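Local atomic coordinates of integrase (Bovine immunodeficiency virus, PDB entry 3KKS), a protein that probably catalyses the insertion of viral DNA into host DNA, here as the catalytic core domain with its RNase H-like fold. Residues T37-Q40 / V41-I45; Q47-R51 / Y52-H56; E71-C74 / K75-I79. All coordinates share one frame; numbering follows the deposited sequence.

Contact 1 (T37-Q40 / V41-I45)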
ATOM      1  N   THR A  37      14.138   3.212   6.328  1.00 36.96           N
ATOM      2  CA  THR A  37      14.980   4.267   5.781  1.00 35.84           C
ATOM      3  C   THR A  37      14.338   4.855   4.539  1.00 35.00           C
ATOM      4  O   THR A  37      13.378   4.301   3.996  1.00 35.44           O
ATOM      5  CB  THR A  37      16.373   3.737   5.387  1.00 35.50           C
ATOM      6  OG1 THR A  37      16.225   2.562   4.582  1.00 36.05           O
ATOM      7  CG2 THR A  37      17.193   3.408   6.620  1.00 35.04           C
ATOM      8  N   ALA A  38      14.876   5.979   4.087  1.00 31.95           N
ATOM      9  CA  ALA A  38      14.360   6.632   2.903  1.00 31.29           C
ATOM     10  C   ALA A  38      14.723   5.801   1.683  1.00 30.65           C
ATOM     11  O   ALA A  38      14.006   5.799   0.687  1.00 30.58           O
ATOM     12  CB  ALA A  38      14.953   8.027   2.778  1.00 32.16           C
ATOM     13  N   LEU A  39      15.853   5.103   1.767  1.00 30.81           N
ATOM     14  CA  LEU A  39      16.326   4.270   0.674  1.00 30.31           C
ATOM     15  C   LEU A  39      15.363   3.113   0.430  1.00 29.77           C
ATOM     16  O   LEU A  39      14.983   2.844  -0.705  1.00 29.81           O
ATOM     17  CB  LEU A  39      17.736   3.748   0.986  1.00 30.74           C
ATOM     18  CG  LEU A  39      18.476   2.850  -0.019  1.00 29.97           C
ATOM     19  CD1 LEU A  39      18.062   1.417   0.170  1.00 35.19           C
ATOM     20  CD2 LEU A  39      18.215   3.307  -1.435  1.00 29.57           C
ATOM     21  N   GLN A  40      14.965   2.430   1.494  1.00 29.82           N
ATOM     22  CA  GLN A  40      14.032   1.323   1.347  1.00 29.13           C
ATOM     23  C   GLN A  40      12.713   1.867   0.817  1.00 27.73           C
ATOM     24  O   GLN A  40      12.156   1.327  -0.139  1.00 30.08           O
ATOM     25  CB  GLN A  40      13.811   0.619   2.681  1.00 28.32           C
ATOM     26  CG  GLN A  40      15.058  -0.045   3.227  1.00 31.93           C
ATOM     27  CD  GLN A  40      15.758  -0.887   2.190  1.00 32.58           C
ATOM     28  OE1 GLN A  40      15.122  -1.643   1.454  1.00 32.15           O
ATOM     29  NE2 GLN A  40      17.079  -0.765   2.127  1.00 34.93           N
ATOM     30  N   VAL A  41      12.223   2.946   1.419  1.00 26.13           N
ATOM     31  CA  VAL A  41      10.973   3.538   0.966  1.00 25.67           C
ATOM     32  C   VAL A  41      11.014   3.858  -0.530  1.00 25.83           C
ATOM     33  O   VAL A  41      10.046   3.611  -1.247  1.00 27.02           O
ATOM     34  CB  VAL A  41      10.633   4.812   1.756  1.00 24.89           C
ATOM     35  CG1 VAL A  41       9.463   5.547   1.094  1.00 22.77           C
ATOM     36  CG2 VAL A  41      10.251   4.433   3.186  1.00 26.87           C
ATOM     37  N   ALA A  42      12.134   4.400  -1.001  1.00 25.21           N
ATOM     38  CA  ALA A  42      12.288   4.735  -2.413  1.00 23.81           C
ATOM     39  C   ALA A  42      12.181   3.480  -3.270  1.00 24.32           C
ATOM     40  O   ALA A  42      11.560   3.493  -4.331  1.00 26.31           O
ATOM     41  CB  ALA A  42      13.626   5.411  -2.642  1.00 23.16           C
ATOM     42  N   LEU A  43      12.798   2.396  -2.813  1.00 24.58           N
ATOM     43  CA  LEU A  43      12.750   1.129  -3.538  1.00 24.93           C
ATOM     44  C   LEU A  43      11.282   0.676  -3.631  1.00 24.65           C
ATOM     45  O   LEU A  43      10.825   0.237  -4.687  1.00 25.26           O
ATOM     46  CB  LEU A  43      13.592   0.085  -2.799  1.00 23.71           C
ATOM     47  CG  LEU A  43      14.952  -0.310  -3.388  1.00 27.44           C
ATOM     48  CD1 LEU A  43      15.514   0.808  -4.224  1.00 23.96           C
ATOM     49  CD2 LEU A  43      15.906  -0.689  -2.266  1.00 26.67           C
ATOM     50  N   CYS A  44      10.554   0.801  -2.524  1.00 22.61           N
ATOM     51  CA  CYS A  44       9.146   0.429  -2.483  1.00 23.05           C
ATOM     52  C   CYS A  44       8.306   1.246  -3.463  1.00 22.21           C
ATOM     53  O   CYS A  44       7.451   0.697  -4.156  1.00 20.44           O
ATOM     54  CB  CYS A  44       8.593   0.597  -1.068  1.00 23.65           C
ATOM     55  SG  CYS A  44       9.133  -0.688   0.083  1.00 24.28           S
ATOM     56  N   ILE A  45       8.547   2.554  -3.518  1.00 23.71           N
ATOM     57  CA  ILE A  45       7.806   3.422  -4.435  1.00 24.98           C
ATOM     58  C   ILE A  45       8.101   3.049  -5.887  1.00 23.95           C
ATOM     59  O   ILE A  45       7.203   3.030  -6.718  1.00 23.68           O
ATOM     60  CB  ILE A  45       8.165   4.913  -4.221  1.00 25.42           C
ATOM     61  CG1 ILE A  45       7.712   5.373  -2.833  1.00 25.16           C
ATOM     62  CG2 ILE A  45       7.498   5.771  -5.288  1.00 22.93           C
ATOM     63  CD1 ILE A  45       8.097   6.813  -2.519  1.00 25.36           C
TER
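Gln40 O, near the start of helix 38-51, receives the backbone N-H of Cys44 at 2.9 Å between O and N, in a bond that runs nearly along the C=O axis. The sulfur of the same cysteine also lies close to this carbonyl, SG standing 3.6 Å from Gln40 O, because it is turned beside its own backbone N (chi1 -74°). One turn earlier lies the N-cap of the helix. Thr37 is the N-cap residue, the last before helical geometry sets in, and its OG1 accepts a weak capping bond from Gln40 N at 3.3 Å. Its backbone takes part as well, since Val41 N donates to Thr37 O at 3.1 Å in a nearly straight bond. Between these two ends, Ala42 N bonds to Ala38 O and Leu43 N to Leu39 O, completing the regular i to i+4 pattern of the first helical turns. On the outer flank, CD2 of Leu43 reaches back to CD1 of Leu39 at 3.9 Å, the two side chains meeting at a slant. The same methyl lies 3.9 Å from Gln40 OE1, which the bend of the glutamine chain at chi2 (-49°) helps bring round. On the buried flank, Val41 and Ala42 rest on Ile70, and Cys44 lies against Gln31 and Ile33 of strand 28-33.

Contact 2 (Q47-R51 / Y52-H56)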
ATOM      1  N   GLN A  47       8.910   0.155  -7.022  1.00 25.73           N
ATOM      2  CA  GLN A  47       8.218  -1.114  -7.276  1.00 27.27           C
ATOM      3  C   GLN A  47       6.729  -0.847  -7.512  1.00 26.26           C
ATOM      4  O   GLN A  47       6.110  -1.427  -8.401  1.00 24.61           O
ATOM      5  CB  GLN A  47       8.345  -2.051  -6.074  1.00 29.69           C
ATOM      6  CG  GLN A  47       9.693  -2.739  -5.883  1.00 35.71           C
ATOM      7  CD  GLN A  47       9.760  -4.111  -6.547  1.00 37.84           C
ATOM      8  OE1 GLN A  47       8.800  -4.884  -6.502  1.00 37.77           O
ATOM      9  NE2 GLN A  47      10.905  -4.424  -7.150  1.00 38.04           N
ATOM     10  N   LEU A  48       6.155   0.032  -6.694  1.00 25.94           N
ATOM     11  CA  LEU A  48       4.742   0.371  -6.808  1.00 25.86           C
ATOM     12  C   LEU A  48       4.453   1.034  -8.150  1.00 26.81           C
ATOM     13  O   LEU A  48       3.492   0.684  -8.835  1.00 25.19           O
ATOM     14  CB  LEU A  48       4.334   1.328  -5.688  1.00 25.86           C
ATOM     15  CG  LEU A  48       2.819   1.488  -5.528  1.00 25.76           C
ATOM     16  CD1 LEU A  48       2.230   0.200  -4.939  1.00 19.37           C
ATOM     17  CD2 LEU A  48       2.519   2.664  -4.625  1.00 24.40           C
ATOM     18  N   ILE A  49       5.298   1.991  -8.514  1.00 26.55           N
ATOM     19  CA  ILE A  49       5.143   2.724  -9.764  1.00 31.03           C
ATOM     20  C   ILE A  49       5.403   1.788 -10.945  1.00 30.56           C
ATOM     21  O   ILE A  49       4.903   2.003 -12.044  1.00 33.24           O
ATOM     22  CB  ILE A  49       6.110   3.953  -9.778  1.00 33.35           C
ATOM     23  CG1 ILE A  49       5.361   5.196 -10.249  1.00 34.72           C
ATOM     24  CG2 ILE A  49       7.343   3.673 -10.640  1.00 34.69           C
ATOM     25  CD1 ILE A  49       4.866   5.118 -11.673  1.00 38.75           C
ATOM     26  N   GLN A  50       6.162   0.730 -10.688  1.00 32.09           N
ATOM     27  CA  GLN A  50       6.502  -0.283 -11.691  1.00 32.31           C
ATOM     28  C   GLN A  50       5.290  -1.153 -12.023  1.00 32.41           C
ATOM     29  O   GLN A  50       5.013  -1.443 -13.188  1.00 33.00           O
ATOM     30  CB  GLN A  50       7.627  -1.175 -11.140  1.00 32.71           C
ATOM     31  CG  GLN A  50       7.819  -2.537 -11.821  1.00 32.05           C
ATOM     32  CD  GLN A  50       8.613  -3.522 -10.949  1.00 36.71           C
ATOM     33  OE1 GLN A  50       9.630  -3.164 -10.333  1.00 35.96           O
ATOM     34  NE2 GLN A  50       8.154  -4.769 -10.899  1.00 37.54           N
ATOM     35  N   ARG A  51       4.573  -1.564 -10.983  1.00 31.30           N
ATOM     36  CA  ARG A  51       3.414  -2.434 -11.126  1.00 30.46           C
ATOM     37  C   ARG A  51       2.064  -1.744 -11.331  1.00 28.56           C
ATOM     38  O   ARG A  51       1.204  -2.257 -12.035  1.00 28.32           O
ATOM     39  CB  ARG A  51       3.323  -3.341  -9.897  1.00 33.72           C
ATOM     40  CG  ARG A  51       4.641  -4.020  -9.542  1.00 38.82           C
ATOM     41  CD  ARG A  51       4.543  -4.842  -8.255  1.00 42.75           C
ATOM     42  NE  ARG A  51       5.830  -5.435  -7.886  1.00 47.31           N
ATOM     43  CZ  ARG A  51       6.542  -6.230  -8.678  1.00 48.97           C
ATOM     44  NH1 ARG A  51       6.091  -6.535  -9.887  1.00 51.81           N
ATOM     45  NH2 ARG A  51       7.707  -6.717  -8.269  1.00 52.89           N
ATOM     46  N   TYR A  52       1.881  -0.578 -10.729  1.00 25.42           N
ATOM     47  CA  TYR A  52       0.606   0.113 -10.820  1.00 23.61           C
ATOM     48  C   TYR A  52       0.720   1.544 -11.324  1.00 23.75           C
ATOM     49  O   TYR A  52       1.801   2.037 -11.630  1.00 22.04           O
ATOM     50  CB  TYR A  52      -0.034   0.150  -9.430  1.00 24.69           C
ATOM     51  CG  TYR A  52      -0.201  -1.205  -8.776  1.00 24.97           C
ATOM     52  CD1 TYR A  52      -1.363  -1.948  -8.962  1.00 24.00           C
ATOM     53  CD2 TYR A  52       0.793  -1.733  -7.955  1.00 22.23           C
ATOM     54  CE1 TYR A  52      -1.541  -3.179  -8.347  1.00 22.92           C
ATOM     55  CE2 TYR A  52       0.627  -2.967  -7.334  1.00 23.17           C
ATOM     56  CZ  TYR A  52      -0.545  -3.683  -7.535  1.00 23.58           C
ATOM     57  OH  TYR A  52      -0.735  -4.899  -6.929  1.00 25.49           O
ATOM     58  N   THR A  53      -0.427   2.205 -11.395  1.00 23.37           N
ATOM     59  CA  THR A  53      -0.486   3.597 -11.794  1.00 24.53           C
ATOM     60  C   THR A  53      -0.550   4.370 -10.484  1.00 25.59           C
ATOM     61  O   THR A  53      -1.418   4.123  -9.648  1.00 24.87           O
ATOM     62  CB  THR A  53      -1.751   3.894 -12.608  1.00 25.45           C
ATOM     63  OG1 THR A  53      -1.709   3.150 -13.831  1.00 25.64           O
ATOM     64  CG2 THR A  53      -1.854   5.376 -12.919  1.00 25.20           C
ATOM     65  N   VAL A  54       0.388   5.283 -10.293  1.00 26.46           N
ATOM     66  CA  VAL A  54       0.429   6.076  -9.081  1.00 27.56           C
ATOM     67  C   VAL A  54       0.513   7.534  -9.484  1.00 28.86           C
ATOM     68  O   VAL A  54       1.533   7.983 -10.009  1.00 28.36           O
ATOM     69  CB  VAL A  54       1.659   5.732  -8.230  1.00 27.54           C
ATOM     70  CG1 VAL A  54       1.658   6.555  -6.948  1.00 24.03           C
ATOM     71  CG2 VAL A  54       1.673   4.254  -7.938  1.00 24.28           C
ATOM     72  N   LEU A  55      -0.564   8.267  -9.229  1.00 29.49           N
ATOM     73  CA  LEU A  55      -0.630   9.680  -9.576  1.00 31.10           C
ATOM     74  C   LEU A  55      -0.448  10.595  -8.385  1.00 31.08           C
ATOM     75  O   LEU A  55      -0.018  11.738  -8.530  1.00 31.12           O
ATOM     76  CB  LEU A  55      -1.967   9.974 -10.257  1.00 30.69           C
ATOM     77  CG  LEU A  55      -1.963   9.852 -11.781  1.00 32.12           C
ATOM     78  CD1 LEU A  55      -0.840   8.943 -12.251  1.00 33.10           C
ATOM     79  CD2 LEU A  55      -3.312   9.338 -12.240  1.00 34.34           C
ATOM     80  N   HIS A  56      -0.761  10.089  -7.202  1.00 31.04           N
ATOM     81  CA  HIS A  56      -0.646  10.892  -6.004  1.00 31.38           C
ATOM     82  C   HIS A  56      -0.261   9.991  -4.843  1.00 31.81           C
ATOM     83  O   HIS A  56      -0.859   8.931  -4.643  1.00 31.50           O
ATOM     84  CB  HIS A  56      -1.990  11.591  -5.741  1.00 34.71           C
ATOM     85  CG  HIS A  56      -1.955  12.587  -4.624  1.00 36.77           C
ATOM     86  ND1 HIS A  56      -2.885  13.597  -4.507  1.00 37.06           N
ATOM     87  CD2 HIS A  56      -1.119  12.719  -3.564  1.00 36.23           C
ATOM     88  CE1 HIS A  56      -2.624  14.309  -3.424  1.00 38.53           C
ATOM     89  NE2 HIS A  56      -1.558  13.796  -2.835  1.00 37.40           N
TER
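The last turn of helix 38-51 runs out at Tyr52, the first residue to leave helical backbone angles, yet Tyr52 N still donates to Leu48 O at 2.8 Å between N and O, so the final i to i+4 bond is made by a residue already turning away. From there the chain extends toward strand 56-59, and Tyr52 and Val54 pack back against the helix end. Leu48 serves both parts of this return. A chi1 of -167° swings CG of Leu48 opposite its backbone N, which takes CD1 to within 3.9 Å of Tyr52 CD2, while CD2 meets Val54 CG2 at 3.8 Å; the leucine crosses each partner at about a right angle. Val54 also lies beside Ile49, its CB 4.3 Å from Ile49 CG1. The unit is the helix-to-strand connection of an RNase H-like core, where a helix lying against the sheet hands the chain over to a parallel strand in its interior. The Tyr52 ring lies close to the preceding residue, its CD2 3.6 Å from Arg51 CB, and Leu48 O lies at the ring edge, near its plane. The phenol OH is hydrogen-bonded to Glu29, and the ring of Tyr143 meets that of Tyr52 edge-to-face. On the exposed flank Arg51 reaches back one turn to Gln47: NH2 donates to OE1 of Gln47 at 2.8 Å, but the oxygen lies 28° out of the guanidinium plane, and the companion bond from NE is weak. One guanidinium face has CD of the Gln50 side-chain amide 4.0 Å above the plane, displaced toward the rim. Trp5 of strand 4-12 packs on both Leu48 and Val54.

Contact 3 (E71-C74 / K75-I79)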
ATOM      1  N   GLU A  71      11.160  13.173  -1.954  1.00 33.89           N
ATOM      2  CA  GLU A  71      10.564  14.341  -2.589  1.00 33.24           C
ATOM      3  C   GLU A  71      11.021  14.456  -4.038  1.00 32.70           C
ATOM      4  O   GLU A  71      10.220  14.705  -4.936  1.00 33.63           O
ATOM      5  CB  GLU A  71      10.946  15.609  -1.825  1.00 36.38           C
ATOM      6  CG  GLU A  71       9.777  16.271  -1.092  1.00 41.50           C
ATOM      7  CD  GLU A  71       9.927  16.234   0.417  1.00 45.11           C
ATOM      8  OE1 GLU A  71      11.006  16.627   0.916  1.00 48.28           O
ATOM      9  OE2 GLU A  71       8.965  15.821   1.103  1.00 46.32           O
ATOM     10  N   ASN A  72      12.312  14.279  -4.275  1.00 32.50           N
ATOM     11  CA  ASN A  72      12.812  14.362  -5.639  1.00 33.60           C
ATOM     12  C   ASN A  72      12.375  13.149  -6.474  1.00 32.92           C
ATOM     13  O   ASN A  72      12.120  13.272  -7.670  1.00 33.14           O
ATOM     14  CB  ASN A  72      14.336  14.495  -5.645  1.00 32.82           C
ATOM     15  CG  ASN A  72      14.806  15.851  -5.130  1.00 34.90           C
ATOM     16  OD1 ASN A  72      14.048  16.821  -5.115  1.00 35.63           O
ATOM     17  ND2 ASN A  72      16.065  15.925  -4.723  1.00 34.48           N
ATOM     18  N   LEU A  73      12.278  11.983  -5.841  1.00 32.61           N
ATOM     19  CA  LEU A  73      11.861  10.778  -6.548  1.00 32.76           C
ATOM     20  C   LEU A  73      10.448  10.941  -7.112  1.00 32.75           C
ATOM     21  O   LEU A  73      10.175  10.564  -8.253  1.00 33.87           O
ATOM     22  CB  LEU A  73      11.911   9.565  -5.616  1.00 32.26           C
ATOM     23  CG  LEU A  73      11.345   8.272  -6.211  1.00 32.26           C
ATOM     24  CD1 LEU A  73      12.001   8.007  -7.556  1.00 32.29           C
ATOM     25  CD2 LEU A  73      11.568   7.109  -5.260  1.00 29.82           C
ATOM     26  N   CYS A  74       9.551  11.512  -6.313  1.00 32.64           N
ATOM     27  CA  CYS A  74       8.184  11.722  -6.761  1.00 32.64           C
ATOM     28  C   CYS A  74       8.124  12.764  -7.870  1.00 34.95           C
ATOM     29  O   CYS A  74       7.296  12.664  -8.774  1.00 33.57           O
ATOM     30  CB  CYS A  74       7.298  12.151  -5.596  1.00 31.72           C
ATOM     31  SG  CYS A  74       6.955  10.827  -4.414  1.00 30.14           S
ATOM     32  N   LYS A  75       8.987  13.773  -7.798  1.00 37.04           N
ATOM     33  CA  LYS A  75       9.007  14.792  -8.845  1.00 40.45           C
ATOM     34  C   LYS A  75       9.511  14.137 -10.124  1.00 40.81           C
ATOM     35  O   LYS A  75       8.982  14.377 -11.206  1.00 42.13           O
ATOM     36  CB  LYS A  75       9.910  15.960  -8.440  1.00 41.75           C
ATOM     37  CG  LYS A  75       9.289  16.826  -7.356  1.00 42.86           C
ATOM     38  CD  LYS A  75      10.277  17.799  -6.742  1.00 45.20           C
ATOM     39  CE  LYS A  75       9.611  18.576  -5.613  1.00 45.09           C
ATOM     40  NZ  LYS A  75      10.524  19.551  -4.963  1.00 47.71           N
ATOM     41  N   TYR A  76      10.522  13.288  -9.983  1.00 41.67           N
ATOM     42  CA  TYR A  76      11.090  12.575 -11.115  1.00 43.16           C
ATOM     43  C   TYR A  76      10.061  11.643 -11.750  1.00 42.54           C
ATOM     44  O   TYR A  76      10.009  11.512 -12.971  1.00 43.10           O
ATOM     45  CB  TYR A  76      12.310  11.762 -10.667  1.00 47.00           C
ATOM     46  CG  TYR A  76      12.736  10.716 -11.670  1.00 51.80           C
ATOM     47  CD1 TYR A  76      13.107  11.080 -12.964  1.00 53.76           C
ATOM     48  CD2 TYR A  76      12.732   9.358 -11.340  1.00 52.84           C
ATOM     49  CE1 TYR A  76      13.458  10.122 -13.909  1.00 55.99           C
ATOM     50  CE2 TYR A  76      13.083   8.388 -12.279  1.00 55.50           C
ATOM     51  CZ  TYR A  76      13.445   8.778 -13.563  1.00 56.67           C
ATOM     52  OH  TYR A  76      13.787   7.838 -14.508  1.00 58.54           O
ATOM     53  N   LEU A  77       9.245  10.999 -10.917  1.00 40.66           N
ATOM     54  CA  LEU A  77       8.224  10.072 -11.398  1.00 38.32           C
ATOM     55  C   LEU A  77       6.903  10.775 -11.703  1.00 38.76           C
ATOM     56  O   LEU A  77       5.903  10.129 -12.001  1.00 39.89           O
ATOM     57  CB  LEU A  77       7.986   8.974 -10.358  1.00 36.52           C
ATOM     58  CG  LEU A  77       9.149   8.034 -10.035  1.00 36.20           C
ATOM     59  CD1 LEU A  77       8.851   7.275  -8.751  1.00 36.80           C
ATOM     60  CD2 LEU A  77       9.380   7.070 -11.198  1.00 34.54           C
ATOM     61  N   GLY A  78       6.902  12.102 -11.630  1.00 39.36           N
ATOM     62  CA  GLY A  78       5.687  12.855 -11.891  1.00 37.86           C
ATOM     63  C   GLY A  78       4.555  12.452 -10.967  1.00 37.51           C
ATOM     64  O   GLY A  78       3.424  12.257 -11.408  1.00 39.85           O
ATOM     65  N   ILE A  79       4.857  12.323  -9.680  1.00 35.36           N
ATOM     66  CA  ILE A  79       3.858  11.936  -8.690  1.00 33.45           C
ATOM     67  C   ILE A  79       3.596  13.067  -7.699  1.00 32.09           C
ATOM     68  O   ILE A  79       4.519  13.627  -7.126  1.00 31.82           O
ATOM     69  CB  ILE A  79       4.317  10.693  -7.891  1.00 30.82           C
ATOM     70  CG1 ILE A  79       4.374   9.469  -8.805  1.00 31.70           C
ATOM     71  CG2 ILE A  79       3.369  10.437  -6.733  1.00 31.50           C
ATOM     72  CD1 ILE A  79       4.957   8.243  -8.131  1.00 28.75           C
TER
HETATM   73  O   HOH W   1      13.126  18.910  -2.809  1.00 43.19           O
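Backbone bonds between Glu71-Cys74 and Lys75-Ile79 carry helix 68-76 to its end and then close it. Lys75 N to Glu71 O, Tyr76 N to Asn72 O and Leu77 N to Leu73 O are the last i to i+4 bonds. Beyond them the pattern changes to a Schellman motif: Ile79 N donates to Cys74 O at 2.6 Å, nearly straight at 174°, and Gly78 N donates to Lys75 O at 3.1 Å. Gly78 is the C-prime residue, and its positive phi of 58° turns the chain out of the helix, a conformation that favours glycine.

Two of the apolar contacts lie within the last turn and one spans the reversal. Leu73 CD1 presses on Leu77 CD1 at 3.4 Å, tighter than usual van der Waals contact, and also approaches the edge of the Tyr76 ring, 4.1 Å from CD2. Across the motif Cys74 CB lies 4.0 Å from Ile79 CB, so the residue after the glycine folds back on the last turn.

Asn72 and Lys75 occupy the exposed flank. Lys75, extended beyond CG, runs alongside the Glu71 carbonyl, its CG 3.3 Å from Glu71 O. A water donates to Asn72 OD1 at 3.2 Å and accepts a weak bond from Lys75 NZ, bridging the two side chains. The Glu71 carboxylate stays apart from that ammonium group.

Leu73 and Leu77 face helix 38-51 at Ala42, Ile45 and Ile49, while Cys74 and Ile79 meet Leu57 of strand 56-59, and Glu71 and Cys74 touch Lys81 of strand 80-83.

How the contacts relate
Three stations along one helix-sheet layer show how helix ends differ with place in the fold. Contacts 1 and 2 sit at the beginning and the exit of helix 38-51, and contact 3 at the end of helix 68-76. A threonine caps the start of the first helix with a weak side-chain bond, whereas a glycine-based backbone motif stops the second; at 47-51/52-56 Leu48 packs on Tyr52 and Val54 beside a last backbone bond. Contact 2 lies nearest the chain's centre and contact 3 farthest out, though each combines buried and exposed residues. Contact 3 touches both others: Ala42 and Ile45 meet Leu73 or Leu77, and Ile49 meets Leu77 and Ile79; contacts 1 and 2 merely adjoin along the helix.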